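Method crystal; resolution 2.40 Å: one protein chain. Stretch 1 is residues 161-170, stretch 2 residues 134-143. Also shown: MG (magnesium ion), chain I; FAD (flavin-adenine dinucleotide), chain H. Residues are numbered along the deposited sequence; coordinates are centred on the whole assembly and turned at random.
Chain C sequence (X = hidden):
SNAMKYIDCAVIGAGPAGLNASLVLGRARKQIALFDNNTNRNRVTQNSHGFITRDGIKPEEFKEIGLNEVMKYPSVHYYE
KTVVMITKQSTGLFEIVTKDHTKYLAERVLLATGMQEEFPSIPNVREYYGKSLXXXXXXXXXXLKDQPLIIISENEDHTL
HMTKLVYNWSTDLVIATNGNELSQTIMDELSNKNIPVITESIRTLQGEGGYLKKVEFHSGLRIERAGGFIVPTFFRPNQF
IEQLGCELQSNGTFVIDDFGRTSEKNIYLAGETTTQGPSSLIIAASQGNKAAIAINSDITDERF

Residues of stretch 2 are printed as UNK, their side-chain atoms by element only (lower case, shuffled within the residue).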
ATOM      1  N   HIS C 161     -24.922  -6.091  -1.834  1.00 36.13           N
ATOM      2  CA  HIS C 161     -23.466  -6.211  -1.893  1.00 39.04           C
ATOM      3  C   HIS C 161     -22.854  -6.992  -0.716  1.00 35.00           C
ATOM      4  O   HIS C 161     -22.165  -7.983  -0.900  1.00 40.17           O
ATOM      5  CB  HIS C 161     -22.835  -4.824  -1.963  1.00 35.90           C
ATOM      6  CG  HIS C 161     -21.342  -4.847  -2.009  1.00 44.10           C
ATOM      7  ND1 HIS C 161     -20.633  -4.948  -3.191  1.00 46.76           N
ATOM      8  CD2 HIS C 161     -20.417  -4.787  -1.022  1.00 40.04           C
ATOM      9  CE1 HIS C 161     -19.341  -4.950  -2.930  1.00 41.53           C
ATOM     10  NE2 HIS C 161     -19.181  -4.853  -1.618  1.00 43.11           N
HETATM   11  N   MSE C 162     -23.107  -6.520   0.492  1.00 32.10           N
HETATM   12  CA  MSE C 162     -22.605  -7.147   1.688  1.00 23.62           C
HETATM   13  C   MSE C 162     -23.000  -8.628   1.772  1.00 38.67           C
HETATM   14  O   MSE C 162     -22.191  -9.475   2.164  1.00 37.20           O
HETATM   15  CB  MSE C 162     -23.171  -6.398   2.896  1.00 30.53           C
HETATM   16  CG  MSE C 162     -22.543  -6.829   4.219  1.00 37.31           C
HETATM   17 SE   MSE C 162     -20.584  -6.597   4.110  0.59 55.65          SE
HETATM   18  CE  MSE C 162     -20.244  -6.129   5.961  1.00 49.94           C
ATOM     19  N   THR C 163     -24.246  -8.932   1.395  1.00 33.45           N
ATOM     20  CA  THR C 163     -24.746 -10.309   1.403  1.00 26.79           C
ATOM     21  C   THR C 163     -23.997 -11.192   0.420  1.00 30.25           C
ATOM     22  O   THR C 163     -23.520 -12.270   0.789  1.00 33.33           O
ATOM     23  CB  THR C 163     -26.245 -10.389   1.051  1.00 30.36           C
ATOM     24  OG1 THR C 163     -26.999  -9.616   1.988  1.00 31.78           O
ATOM     25  CG2 THR C 163     -26.724 -11.825   1.107  1.00 35.54           C
ATOM     26  N   LYS C 164     -23.931 -10.756  -0.835  1.00 26.97           N
ATOM     27  CA  LYS C 164     -23.158 -11.454  -1.853  1.00 30.55           C
ATOM     28  C   LYS C 164     -21.722 -11.699  -1.388  1.00 37.91           C
ATOM     29  O   LYS C 164     -21.160 -12.764  -1.640  1.00 39.43           O
ATOM     30  CB  LYS C 164     -23.113 -10.635  -3.138  1.00 32.52           C
ATOM     31  CG  LYS C 164     -24.371 -10.671  -3.959  1.00 35.99           C
ATOM     32  CD  LYS C 164     -24.102 -10.052  -5.311  1.00 39.53           C
ATOM     33  CE  LYS C 164     -25.281 -10.234  -6.232  1.00 46.86           C
ATOM     34  NZ  LYS C 164     -24.987  -9.648  -7.573  1.00 53.84           N
ATOM     35  N   LEU C 165     -21.135 -10.716  -0.708  1.00 34.88           N
ATOM     36  CA  LEU C 165     -19.731 -10.799  -0.322  1.00 33.34           C
ATOM     37  C   LEU C 165     -19.557 -11.804   0.812  1.00 32.22           C
ATOM     38  O   LEU C 165     -18.767 -12.733   0.696  1.00 36.51           O
ATOM     39  CB  LEU C 165     -19.175  -9.413   0.054  1.00 29.57           C
ATOM     40  CG  LEU C 165     -17.671  -9.301   0.348  1.00 35.59           C
ATOM     41  CD1 LEU C 165     -16.786  -9.743  -0.823  1.00 34.61           C
ATOM     42  CD2 LEU C 165     -17.304  -7.881   0.756  1.00 38.96           C
ATOM     43  N   VAL C 166     -20.317 -11.623   1.888  1.00 33.84           N
ATOM     44  CA  VAL C 166     -20.272 -12.495   3.071  1.00 32.87           C
ATOM     45  C   VAL C 166     -20.566 -13.964   2.745  1.00 34.56           C
ATOM     46  O   VAL C 166     -20.020 -14.882   3.359  1.00 33.90           O
ATOM     47  CB  VAL C 166     -21.260 -11.988   4.156  1.00 33.75           C
ATOM     48  CG1 VAL C 166     -21.478 -13.022   5.243  1.00 29.80           C
ATOM     49  CG2 VAL C 166     -20.737 -10.695   4.773  1.00 29.98           C
ATOM     50  N   TYR C 167     -21.411 -14.179   1.754  1.00 32.56           N
ATOM     51  CA  TYR C 167     -21.756 -15.524   1.314  1.00 36.97           C
ATOM     52  C   TYR C 167     -20.534 -16.383   0.933  1.00 41.46           C
ATOM     53  O   TYR C 167     -20.624 -17.609   1.045  1.00 40.11           O
ATOM     54  CB  TYR C 167     -22.767 -15.442   0.160  1.00 39.22           C
ATOM     55  CG  TYR C 167     -23.586 -16.697  -0.145  1.00 38.95           C
ATOM     56  CD1 TYR C 167     -23.288 -17.487  -1.245  1.00 33.39           C
ATOM     57  CD2 TYR C 167     -24.694 -17.050   0.628  1.00 32.96           C
ATOM     58  CE1 TYR C 167     -24.035 -18.605  -1.556  1.00 36.40           C
ATOM     59  CE2 TYR C 167     -25.461 -18.187   0.320  1.00 34.64           C
ATOM     60  CZ  TYR C 167     -25.122 -18.956  -0.773  1.00 43.17           C
ATOM     61  OH  TYR C 167     -25.860 -20.081  -1.106  1.00 52.46           O
ATOM     62  N   ASN C 168     -19.418 -15.760   0.492  1.00 34.89           N
ATOM     63  CA  ASN C 168     -18.163 -16.484   0.222  1.00 34.03           C
ATOM     64  C   ASN C 168     -17.703 -17.242   1.465  1.00 33.07           C
ATOM     65  O   ASN C 168     -17.121 -18.314   1.380  1.00 37.61           O
ATOM     66  CB  ASN C 168     -17.001 -15.541  -0.150  1.00 48.63           C
ATOM     67  CG  ASN C 168     -17.089 -14.986  -1.565  1.00 56.17           C
ATOM     68  OD1 ASN C 168     -16.735 -15.664  -2.536  1.00 56.48           O
ATOM     69  ND2 ASN C 168     -17.508 -13.721  -1.683  1.00 50.99           N
ATOM     70  N   TRP C 169     -17.918 -16.642   2.625  1.00 27.57           N
ATOM     71  CA  TRP C 169     -17.407 -17.197   3.864  1.00 33.23           C
ATOM     72  C   TRP C 169     -18.395 -18.139   4.589  1.00 33.62           C
ATOM     73  O   TRP C 169     -17.973 -19.120   5.215  1.00 31.70           O
ATOM     74  CB  TRP C 169     -16.950 -16.056   4.761  1.00 25.99           C
ATOM     75  CG  TRP C 169     -15.658 -15.455   4.252  1.00 37.87           C
ATOM     76  CD1 TRP C 169     -14.411 -15.915   4.502  1.00 36.28           C
ATOM     77  CD2 TRP C 169     -15.501 -14.323   3.391  1.00 27.17           C
ATOM     78  NE1 TRP C 169     -13.484 -15.144   3.878  1.00 33.92           N
ATOM     79  CE2 TRP C 169     -14.122 -14.153   3.188  1.00 36.00           C
ATOM     80  CE3 TRP C 169     -16.387 -13.435   2.779  1.00 35.06           C
ATOM     81  CZ2 TRP C 169     -13.594 -13.119   2.391  1.00 30.62           C
ATOM     82  CZ3 TRP C 169     -15.872 -12.420   1.985  1.00 26.96           C
ATOM     83  CH2 TRP C 169     -14.484 -12.269   1.804  1.00 29.32           C
ATOM     84  N   SER C 170     -19.694 -17.856   4.479  1.00 28.10           N
ATOM     85  CA  SER C 170     -20.727 -18.707   5.068  1.00 35.10           C
ATOM     86  C   SER C 170     -22.079 -18.587   4.363  1.00 37.73           C
ATOM     87  O   SER C 170     -22.558 -17.495   4.078  1.00 37.76           O
ATOM     88  CB  SER C 170     -20.922 -18.390   6.550  1.00 34.64           C
ATOM     89  OG  SER C 170     -21.864 -19.293   7.106  1.00 36.67           O
ATOM     90  N   UNK C 134     -18.365  -7.392  12.951  1.00 29.43           N
ATOM     91  CA  UNK C 134     -17.294  -6.757  12.203  1.00 30.57           C
ATOM     92  C   UNK C 134     -17.874  -6.018  11.033  1.00 30.61           C
ATOM     93  O   UNK C 134     -19.072  -6.057  10.816  1.00 40.16           O
ATOM     94  c   UNK C 134     -13.968  -8.796  14.505  1.00 34.45           C
ATOM     95  c   UNK C 134     -14.495 -10.032  14.877  1.00 32.59           C
ATOM     96  c   UNK C 134     -16.307  -7.803  11.700  1.00 29.96           C
ATOM     97  c   UNK C 134     -14.557  -8.080  13.464  1.00 32.29           C
ATOM     98  c   UNK C 134     -15.670  -8.582  12.800  1.00 33.74           C
ATOM     99  c   UNK C 134     -16.201  -9.815  13.194  1.00 27.84           C
ATOM    100  c   UNK C 134     -15.622 -10.539  14.219  1.00 30.43           C
ATOM    101  N   UNK C 135     -17.024  -5.362  10.258  1.00 30.71           N
ATOM    102  CA  UNK C 135     -17.520  -4.564   9.148  1.00 31.18           C
ATOM    103  C   UNK C 135     -16.853  -4.897   7.822  1.00 30.02           C
ATOM    104  O   UNK C 135     -17.354  -4.511   6.776  1.00 37.95           O
ATOM    105  c   UNK C 135     -17.437  -3.057   9.461  1.00 36.49           C
ATOM    106  o   UNK C 135     -16.116  -2.648   9.792  1.00 41.64           O
ATOM    107  N   UNK C 136     -15.732  -5.610   7.836  1.00 31.67           N
ATOM    108  CA  UNK C 136     -15.152  -6.036   6.563  1.00 36.03           C
ATOM    109  C   UNK C 136     -14.907  -7.535   6.505  1.00 34.88           C
ATOM    110  O   UNK C 136     -14.133  -8.069   7.293  1.00 40.12           O
ATOM    111  s   UNK C 136     -13.344  -5.638   4.461  1.00 44.72           S
ATOM    112  c   UNK C 136     -13.853  -5.284   6.204  1.00 42.37           C
ATOM    113  N   UNK C 137     -15.572  -8.214   5.561  1.00 34.75           N
ATOM    114  CA  UNK C 137     -15.419  -9.656   5.327  1.00 32.21           C
ATOM    115  C   UNK C 137     -13.999 -10.037   4.879  1.00 41.49           C
ATOM    116  O   UNK C 137     -13.543 -11.137   5.210  1.00 38.91           O
ATOM    117  c   UNK C 137     -16.704  -7.652   4.800  1.00 38.42           C
ATOM    118  c   UNK C 137     -17.466  -8.880   4.376  1.00 36.99           C
ATOM    119  c   UNK C 137     -16.422  -9.929   4.203  1.00 30.56           C
ATOM    120  N   UNK C 138     -13.314  -9.147   4.149  1.00 30.26           N
ATOM    121  CA  UNK C 138     -11.970  -9.445   3.677  1.00 29.05           C
ATOM    122  C   UNK C 138     -11.035  -9.596   4.843  1.00 27.44           C
ATOM    123  O   UNK C 138     -10.176 -10.453   4.827  1.00 32.24           O
ATOM    124  c   UNK C 138     -13.296  -8.795  -1.147  1.00 35.10           C
ATOM    125  c   UNK C 138     -13.638  -7.719  -0.340  1.00 29.60           C
ATOM    126  c   UNK C 138     -11.464  -8.378   2.708  1.00 24.45           C
ATOM    127  c   UNK C 138     -11.783  -9.588   0.527  1.00 23.89           C
ATOM    128  c   UNK C 138     -12.099  -8.510   1.353  1.00 28.80           C
ATOM    129  c   UNK C 138     -13.044  -7.589   0.910  1.00 24.26           C
ATOM    130  o   UNK C 138     -13.884  -8.944  -2.386  1.00 37.80           O
ATOM    131  c   UNK C 138     -12.364  -9.727  -0.720  1.00 24.93           C
ATOM    132  N   UNK C 139     -11.239  -8.779   5.868  1.00 30.63           N
ATOM    133  CA  UNK C 139     -10.424  -8.829   7.067  1.00 35.12           C
ATOM    134  C   UNK C 139     -10.853  -9.963   8.012  1.00 40.67           C
ATOM    135  O   UNK C 139     -10.016 -10.666   8.582  1.00 38.89           O
ATOM    136  c   UNK C 139     -10.497  -7.486   7.809  1.00 35.17           C
ATOM    137  s   UNK C 139     -10.025  -6.038   6.818  1.00 51.44           S
ATOM    138  N   UNK C 140     -12.157 -10.137   8.191  1.00 33.55           N
ATOM    139  CA  UNK C 140     -12.617 -10.932   9.320  1.00 28.92           C
ATOM    140  C   UNK C 140     -13.463 -12.143   8.947  1.00 32.56           C
ATOM    141  O   UNK C 140     -13.900 -12.877   9.826  1.00 35.18           O
ATOM    142  o   UNK C 140     -11.537  -9.485  11.803  1.00 48.38           O
ATOM    143  c   UNK C 140     -12.387  -9.038  10.997  1.00 45.60           C
ATOM    144  o   UNK C 140     -12.469  -7.817  10.693  1.00 52.88           O
ATOM    145  c   UNK C 140     -13.336 -10.039  10.338  1.00 26.94           C
ATOM    146  N   UNK C 141     -13.660 -12.358   7.650  1.00 31.63           N
ATOM    147  CA  UNK C 141     -14.466 -13.457   7.152  1.00 30.52           C
ATOM    148  C   UNK C 141     -13.930 -14.830   7.509  1.00 37.93           C
ATOM    149  O   UNK C 141     -14.698 -15.695   7.958  1.00 33.24           O
ATOM    150  N   UNK C 142     -12.615 -15.011   7.330  1.00 35.17           N
ATOM    151  CA  UNK C 142     -11.962 -16.309   7.527  1.00 33.10           C
ATOM    152  C   UNK C 142     -12.200 -16.933   8.896  1.00 33.51           C
ATOM    153  O   UNK C 142     -12.443 -18.137   9.009  1.00 34.46           O
ATOM    154  c   UNK C 142      -9.851 -20.030   4.603  1.00 31.98           C
ATOM    155  c   UNK C 142      -9.033 -17.909   8.572  1.00 27.05           C
ATOM    156  c   UNK C 142     -10.134 -18.819   5.234  1.00 24.23           C
ATOM    157  c   UNK C 142      -9.726 -17.515   7.463  1.00 34.45           C
ATOM    158  c   UNK C 142      -8.871 -19.614   7.142  1.00 28.79           C
ATOM    159  c   UNK C 142     -10.452 -16.199   7.268  1.00 31.21           C
ATOM    160  c   UNK C 142      -9.641 -18.607   6.528  1.00 23.65           C
ATOM    161  n   UNK C 142      -8.517 -19.159   8.383  1.00 25.31           N
ATOM    162  c   UNK C 142      -8.582 -20.832   6.506  1.00 29.08           C
ATOM    163  c   UNK C 142      -9.081 -21.021   5.242  1.00 35.00           C
ATOM    164  N   UNK C 143     -12.126 -16.122   9.943  1.00 32.84           N
ATOM    165  CA  UNK C 143     -12.309 -16.649  11.289  1.00 33.15           C
ATOM    166  C   UNK C 143     -13.784 -16.952  11.578  1.00 38.52           C
ATOM    167  O   UNK C 143     -14.104 -17.561  12.591  1.00 39.89           O
ATOM    168  c   UNK C 143     -10.200 -15.606  12.309  1.00 29.63           C
ATOM    169  o   UNK C 143     -10.348 -13.826  10.713  1.00 44.73           O
ATOM    170  c   UNK C 143      -9.676 -14.796  11.124  1.00 39.14           C
ATOM    171  c   UNK C 143     -11.723 -15.704  12.342  1.00 28.15           C
ATOM    172  o   UNK C 143      -8.596 -15.136  10.589  1.00 42.35           O
TER
HETATM  173 MG    MG I 501     -10.060  -9.986  13.135  1.00 96.44          MG
HETATM  174  PA  FAD H 500      -5.841   4.662  11.939  1.00 32.51           P
HETATM  175  O1A FAD H 500      -4.959   3.539  12.144  1.00 34.35           O
HETATM  176  O2A FAD H 500      -7.154   4.594  12.530  1.00 29.39           O
HETATM  177  O5B FAD H 500      -5.062   5.876  12.509  1.00 33.53           O
HETATM  178  C5B FAD H 500      -5.655   7.033  13.005  1.00 29.46           C
HETATM  179  C4B FAD H 500      -4.764   7.502  14.103  1.00 34.76           C
HETATM  180  O4B FAD H 500      -4.986   8.878  14.275  1.00 36.42           O
HETATM  181  C3B FAD H 500      -5.130   6.819  15.394  1.00 43.80           C
HETATM  182  O3B FAD H 500      -3.964   6.268  15.983  1.00 46.27           O
HETATM  183  C2B FAD H 500      -5.614   7.925  16.279  1.00 47.53           C
HETATM  184  O2B FAD H 500      -5.102   7.691  17.575  1.00 45.80           O
HETATM  185  C1B FAD H 500      -4.986   9.143  15.652  1.00 43.38           C
HETATM  186  N9A FAD H 500      -5.722  10.381  15.932  1.00 50.61           N
HETATM  187  C8A FAD H 500      -6.934  10.696  15.494  1.00 52.62           C
HETATM  188  N7A FAD H 500      -7.305  11.895  15.942  1.00 49.51           N
HETATM  189  C5A FAD H 500      -6.315  12.363  16.684  1.00 52.75           C
HETATM  190  C6A FAD H 500      -6.057  13.580  17.452  1.00 52.40           C
HETATM  191  N6A FAD H 500      -6.959  14.552  17.521  1.00 49.26           N
HETATM  192  N1A FAD H 500      -4.899  13.678  18.087  1.00 47.29           N
HETATM  193  C2A FAD H 500      -3.987  12.713  18.032  1.00 46.81           C
HETATM  194  N3A FAD H 500      -4.149  11.590  17.358  1.00 43.84           N
HETATM  195  C4A FAD H 500      -5.272  11.366  16.675  1.00 48.19           C
HETATM  196  N1  FAD H 500      -7.582  -3.778   8.618  1.00 33.75           N
HETATM  197  C2  FAD H 500      -6.852  -4.805   8.181  1.00 26.97           C
HETATM  198  O2  FAD H 500      -6.042  -4.607   7.300  1.00 30.93           O
HETATM  199  N3  FAD H 500      -6.975  -6.024   8.650  1.00 26.27           N
HETATM  200  C4  FAD H 500      -7.839  -6.312   9.597  1.00 37.13           C
HETATM  201  O4  FAD H 500      -7.942  -7.454  10.008  1.00 36.14           O
HETATM  202  C4X FAD H 500      -8.686  -5.245  10.143  1.00 38.17           C
HETATM  203  N5  FAD H 500      -9.581  -5.478  11.096  1.00 40.65           N
HETATM  204  C5X FAD H 500     -10.318  -4.484  11.573  1.00 37.02           C
HETATM  205  C6  FAD H 500     -11.231  -4.756  12.559  1.00 37.80           C
HETATM  206  C7  FAD H 500     -12.016  -3.763  13.080  1.00 38.45           C
HETATM  207  C7M FAD H 500     -13.007  -4.071  14.156  1.00 37.13           C
HETATM  208  C8  FAD H 500     -11.869  -2.400  12.561  1.00 38.14           C
HETATM  209  C8M FAD H 500     -12.708  -1.298  13.112  1.00 39.87           C
HETATM  210  C9  FAD H 500     -10.959  -2.122  11.569  1.00 38.63           C
HETATM  211  C9A FAD H 500     -10.172  -3.116  11.050  1.00 35.74           C
HETATM  212  N10 FAD H 500      -9.246  -2.845  10.052  1.00 32.57           N
HETATM  213  C10 FAD H 500      -8.497  -3.912   9.577  1.00 34.52           C
HETATM  214  C1' FAD H 500      -9.097  -1.510   9.512  1.00 32.88           C
HETATM  215  C2' FAD H 500      -7.787  -0.853   9.849  1.00 33.58           C
HETATM  216  O2' FAD H 500      -7.809  -0.636  11.230  1.00 43.19           O
HETATM  217  C3' FAD H 500      -7.727   0.486   9.157  1.00 32.03           C
HETATM  218  O3' FAD H 500      -7.966   0.248   7.796  1.00 37.30           O
HETATM  219  C4' FAD H 500      -6.404   1.205   9.296  1.00 32.09           C
HETATM  220  O4' FAD H 500      -6.186   1.489  10.654  1.00 35.57           O
HETATM  221  C5' FAD H 500      -6.380   2.528   8.574  1.00 30.83           C
HETATM  222  O5' FAD H 500      -5.211   3.196   8.986  1.00 34.18           O
HETATM  223  P   FAD H 500      -5.084   4.737   9.190  1.00 33.82           P
HETATM  224  O1P FAD H 500      -3.714   5.044   9.525  1.00 27.86           O
HETATM  225  O2P FAD H 500      -5.649   5.395   8.042  1.00 26.93           O
HETATM  226  O3P FAD H 500      -5.995   5.072  10.422  1.00 25.91           O
HETATM  227  O   HOH W   1      -8.654 -10.054  11.570  1.00 39.73           O
HETATM  228  O   HOH W   2     -10.510 -11.915  12.518  1.00 53.61           O
HETATM  229  O   HOH W   3      -9.782  -7.995  12.854  1.00 40.35           O

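Position 134 carries seven side-chain carbons, one leading into a six-membered ring with no heteroatom. The ring leads away from stretch 1 and meets the flavin methyl C7M at its edge. This is Phe134, an apolar ring suited to a buried site.

Position 135 has one carbon and one oxygen. Its CA-to-CB bond points away, so its backbone meets stretch 1: its O lies 3.4 Å from CE of Met162, a selenomethionine. The small hydroxyl identifies Ser135, whose OG is hydrogen-bonded elsewhere in the structure.

Position 136 has one carbon and one sulfur, its CA-to-CB bond again pointing away: Cys136. At this N-cap position the backbone does the work, its O accepting a hydrogen bond from N of position 140 at 3.0 Å; the short side chain makes no contact with stretch 1.

At position 137 three carbons close a ring onto the backbone N, which defines Pro137. Lacking an amide hydrogen, proline fits the first turn, where the helix itself offers no acceptor for an N-H. Its CG packs 3.9 Å from Met162 SE, 3.8 Å from Leu165 CD2 and 3.8 Å from Val166 CG2, while its CB lies 3.4 Å from Trp169 CZ3.

Position 138 shows one carbon, then a six-carbon ring bearing an oxygen: Tyr138. Its face receives the edge of Trp169, the planes standing at 88°, and its CZ approaches Leu165 CD1 to 3.6 Å. The hydroxyl is hydrogen-bonded elsewhere in the structure, so packing does not leave it unsatisfied.

Position 139, one carbon and one sulfur, is Cys139. Its CA-to-CB bond points away; the small side chain fits a buried site against the flavin, CB 3.4 Å from FAD O4.

Position 140 has two carbons, the second carrying two oxygens: Asp140. Its carboxylate suits a cation, and OD2 binds the magnesium MG at 2.0 Å.

Position 141 has no side-chain atoms and is Gly141. Its CA sits over the five-membered ring of Trp169, 3.6 Å from the centroid; an ideal CB would come within 2.6 Å of Trp169 CD2.

Position 142 has one carbon, then fused five- and six-membered rings with eight carbons and one nitrogen: Trp142. Its CA-to-CB bond points away, which keeps the bulky rings off stretch 1; its N lies 3.5 Å from Trp169 CD1.

Position 143 has three carbons, the third carrying two oxygens: Glu143. Its carboxylate suits a metal-bound water, OE1 accepting from water 2 O at 2.6 Å.

No hydrogen bond crosses the contact, which rests on packing. Trp169 covers Gly141 and reaches Pro137 and Tyr138, while Met162, Leu165 and Val166 gather around the proline ring. The CA-to-CB bonds of Cys139 and Asp140 point away from stretch 1; Asp140 OD2 binds the magnesium.

Stretch 2 134-143: FSCPYCDGWE
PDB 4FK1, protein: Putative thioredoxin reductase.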